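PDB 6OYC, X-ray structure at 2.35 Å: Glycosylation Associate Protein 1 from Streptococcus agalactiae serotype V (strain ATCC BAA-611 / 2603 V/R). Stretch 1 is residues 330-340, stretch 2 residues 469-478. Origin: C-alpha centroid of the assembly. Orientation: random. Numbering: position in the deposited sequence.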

# COMPACT_ATOMS: atom_id res chain seq x y z
N LYS A 330 -7.25 25.45 -14.86
CA LYS A 330 -6.87 26.82 -14.53
C LYS A 330 -5.84 26.86 -13.40
O LYS A 330 -4.99 27.75 -13.38
CB LYS A 330 -8.11 27.66 -14.17
CG LYS A 330 -8.78 27.33 -12.82
CD LYS A 330 -10.12 26.57 -12.99
CE LYS A 330 -10.82 26.32 -11.65
NZ LYS A 330 -12.03 25.52 -11.87
N GLU A 331 -5.90 25.90 -12.48
CA GLU A 331 -4.87 25.82 -11.45
C GLU A 331 -3.54 25.38 -12.02
O GLU A 331 -2.48 25.82 -11.55
CB GLU A 331 -5.32 24.87 -10.34
CG GLU A 331 -6.40 25.46 -9.46
CD GLU A 331 -7.16 24.42 -8.67
OE1 GLU A 331 -7.02 23.20 -8.94
OE2 GLU A 331 -7.91 24.84 -7.77
N LEU A 332 -3.55 24.53 -13.05
CA LEU A 332 -2.29 24.21 -13.72
C LEU A 332 -1.75 25.44 -14.43
O LEU A 332 -0.55 25.72 -14.36
CB LEU A 332 -2.49 23.05 -14.70
CG LEU A 332 -2.84 21.74 -13.98
CD1 LEU A 332 -3.16 20.61 -14.95
CD2 LEU A 332 -1.74 21.35 -13.00
N GLN A 333 -2.63 26.18 -15.09
CA GLN A 333 -2.22 27.42 -15.74
C GLN A 333 -1.56 28.36 -14.74
O GLN A 333 -0.41 28.77 -14.93
CB GLN A 333 -3.43 28.07 -16.40
CG GLN A 333 -3.69 27.60 -17.82
CD GLN A 333 -4.24 28.72 -18.70
OE1 GLN A 333 -4.33 29.87 -18.27
NE2 GLN A 333 -4.61 28.38 -19.94
N LYS A 334 -2.27 28.69 -13.66
CA LYS A 334 -1.69 29.60 -12.67
C LYS A 334 -0.36 29.08 -12.15
O LYS A 334 0.56 29.86 -11.87
CB LYS A 334 -2.66 29.82 -11.51
CG LYS A 334 -3.75 30.87 -11.77
CD LYS A 334 -5.12 30.39 -11.28
CE LYS A 334 -5.90 31.49 -10.58
NZ LYS A 334 -6.11 32.69 -11.44
N SER A 335 -0.24 27.75 -12.04
CA SER A 335 1.00 27.17 -11.52
C SER A 335 2.15 27.31 -12.51
O SER A 335 3.25 27.70 -12.12
CB SER A 335 0.78 25.69 -11.17
OG SER A 335 -0.16 25.56 -10.11
N LEU A 336 1.91 26.99 -13.78
CA LEU A 336 2.95 27.15 -14.80
C LEU A 336 3.48 28.57 -14.84
O LEU A 336 4.69 28.78 -15.02
CB LEU A 336 2.40 26.79 -16.17
CG LEU A 336 2.10 25.31 -16.41
CD1 LEU A 336 1.67 25.15 -17.85
CD2 LEU A 336 3.33 24.47 -16.08
N THR A 337 2.60 29.55 -14.68
CA THR A 337 3.04 30.94 -14.75
C THR A 337 4.08 31.23 -13.68
O THR A 337 5.14 31.81 -13.96
CB THR A 337 1.84 31.87 -14.61
OG1 THR A 337 1.03 31.76 -15.79
CG2 THR A 337 2.27 33.31 -14.45
N SER A 338 3.82 30.81 -12.44
CA SER A 338 4.77 31.10 -11.38
C SER A 338 6.03 30.26 -11.52
O SER A 338 7.13 30.73 -11.19
CB SER A 338 4.12 30.88 -10.01
OG SER A 338 3.30 31.97 -9.66
N LEU A 339 5.89 29.02 -12.01
CA LEU A 339 7.07 28.17 -12.17
C LEU A 339 8.02 28.76 -13.21
O LEU A 339 9.24 28.75 -13.01
CB LEU A 339 6.66 26.75 -12.57
CG LEU A 339 5.95 25.88 -11.51
CD1 LEU A 339 5.37 24.61 -12.14
CD2 LEU A 339 6.86 25.55 -10.34
N TYR A 340 7.47 29.26 -14.31
CA TYR A 340 8.26 30.00 -15.30
C TYR A 340 9.05 31.13 -14.65
O TYR A 340 10.26 31.25 -14.85
CB TYR A 340 7.33 30.53 -16.39
CG TYR A 340 8.04 31.12 -17.59
CD1 TYR A 340 8.74 30.31 -18.47
CD2 TYR A 340 8.01 32.49 -17.84
CE1 TYR A 340 9.39 30.84 -19.57
CE2 TYR A 340 8.66 33.03 -18.94
CZ TYR A 340 9.36 32.20 -19.80
OH TYR A 340 10.00 32.72 -20.89
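Stretch 2 (469-478) EIQELEKAIP

Stretch 2 approaches residues 330-340, which are part of a longer helix, first through a short 3-10 segment, residues 470-472, and then through a helix that extends to Pro478 and beyond. The two helices run in broadly the same sense, their N-to-C directions 52° apart (signed crossing angle -52°) and their axes 9.3 Å apart at closest approach. The contact buries 400 Å², both sides summed.

Glu469, in an extended conformation, precedes the contact and makes little of it; its O accepts the backbone hydrogen bond from Glu472 N (3.0 Å). The CA-to-CB bond of Ile470 points toward stretch 1, and the side chain, in an m,t rotamer, lies along one turn of the helix. Its CD1 is 3.9 Å from Glu331 O, while its CG2 packs 3.7 Å from both Lys334 O and Ser335 OG. Ser335 OG donates to Glu331 O within its own helix (2.7 Å); against the methyl CG2 of Ile470 it makes only a packing contact. The CA-to-CB bond of Gln471 is directed sideways and the end of its side chain leads away; Gln471 CA lies 3.4 Å from Ser338 OG. Glu472 points away from stretch 1.

Leu473 points back toward it, with its CB 4.1 Å from Ser338 CB. Glu474 follows at the closest backbone pairing, with Glu474 CA 5.7 Å from Ser338 CA. Although its CA-to-CB bond is directed sideways, the carboxylate comes nearer, and Glu474 OE1 accepts a short hydrogen bond from Ser338 OG (2.6 Å), the one hydrogen bond between the stretches. Lys475 and Ala476 are out of reach. One turn after Leu473, Ile477 again points toward stretch 1, and its CD1 meets Leu339 CD2 at 3.6 Å in an apolar contact. The helix is kinked at Pro478, whose ring nitrogen carries no hydrogen to bond to the preceding turn.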

# COMPACT_ATOMS: atom_id res chain seq x y z
N GLU A 469 -2.22 31.62 -1.95
CA GLU A 469 -2.57 31.68 -3.36
C GLU A 469 -1.44 31.06 -4.16
O GLU A 469 -0.30 30.97 -3.69
CB GLU A 469 -2.84 33.12 -3.81
CG GLU A 469 -3.81 33.25 -4.97
CD GLU A 469 -3.86 34.66 -5.54
OE1 GLU A 469 -2.84 35.38 -5.43
OE2 GLU A 469 -4.91 35.06 -6.11
N ILE A 470 -1.75 30.63 -5.38
CA ILE A 470 -0.75 29.91 -6.17
C ILE A 470 0.43 30.82 -6.51
O ILE A 470 1.59 30.37 -6.49
CB ILE A 470 -1.40 29.29 -7.41
CG1 ILE A 470 -2.29 28.12 -6.99
CG2 ILE A 470 -0.34 28.82 -8.41
CD1 ILE A 470 -3.09 27.49 -8.11
N GLN A 471 0.18 32.10 -6.79
CA GLN A 471 1.29 33.00 -7.12
C GLN A 471 2.28 33.13 -5.97
O GLN A 471 3.43 33.52 -6.18
CB GLN A 471 0.75 34.37 -7.56
CG GLN A 471 0.80 35.49 -6.52
CD GLN A 471 0.34 36.84 -7.08
OE1 GLN A 471 0.82 37.29 -8.13
NE2 GLN A 471 -0.58 37.49 -6.38
N GLU A 472 1.87 32.76 -4.75
CA GLU A 472 2.81 32.73 -3.65
C GLU A 472 3.89 31.64 -3.82
O GLU A 472 4.89 31.67 -3.09
CB GLU A 472 2.02 32.54 -2.36
CG GLU A 472 2.65 33.12 -1.11
CD GLU A 472 1.77 32.92 0.11
OE1 GLU A 472 0.55 32.68 -0.08
OE2 GLU A 472 2.29 32.99 1.25
N LEU A 473 3.72 30.70 -4.76
CA LEU A 473 4.82 29.83 -5.16
C LEU A 473 6.07 30.63 -5.51
O LEU A 473 7.20 30.17 -5.28
CB LEU A 473 4.44 28.98 -6.36
CG LEU A 473 3.51 27.78 -6.14
CD1 LEU A 473 3.17 27.13 -7.49
CD2 LEU A 473 4.12 26.78 -5.16
N GLU A 474 5.88 31.84 -6.07
CA GLU A 474 7.00 32.70 -6.44
C GLU A 474 7.78 33.16 -5.22
O GLU A 474 8.93 33.60 -5.36
CB GLU A 474 6.51 33.91 -7.24
CG GLU A 474 6.16 33.60 -8.69
CD GLU A 474 5.29 34.68 -9.32
OE1 GLU A 474 4.20 34.35 -9.84
OE2 GLU A 474 5.69 35.86 -9.28
N LYS A 475 7.19 33.09 -4.03
CA LYS A 475 7.89 33.32 -2.78
C LYS A 475 8.33 32.02 -2.12
O LYS A 475 9.47 31.91 -1.66
CB LYS A 475 6.99 34.11 -1.82
CG LYS A 475 7.61 34.48 -0.49
CD LYS A 475 6.66 35.34 0.35
CE LYS A 475 7.25 35.72 1.72
NZ LYS A 475 6.42 36.73 2.46
N ALA A 476 7.45 31.01 -2.13
CA ALA A 476 7.70 29.78 -1.40
C ALA A 476 8.83 28.96 -2.04
O ALA A 476 9.62 28.33 -1.33
CB ALA A 476 6.41 28.96 -1.31
N ILE A 477 8.91 28.93 -3.36
CA ILE A 477 9.92 28.11 -4.02
C ILE A 477 11.32 28.67 -3.73
O ILE A 477 12.20 27.90 -3.33
CB ILE A 477 9.65 27.97 -5.53
CG1 ILE A 477 8.36 27.18 -5.77
CG2 ILE A 477 10.80 27.29 -6.21
CD1 ILE A 477 7.99 27.02 -7.24
N PRO A 478 11.57 29.98 -3.88
CA PRO A 478 12.90 30.50 -3.49
C PRO A 478 13.21 30.31 -2.02
O PRO A 478 14.36 30.04 -1.67
CB PRO A 478 12.82 31.98 -3.86
CG PRO A 478 11.83 32.02 -4.97
CD PRO A 478 10.79 31.01 -4.59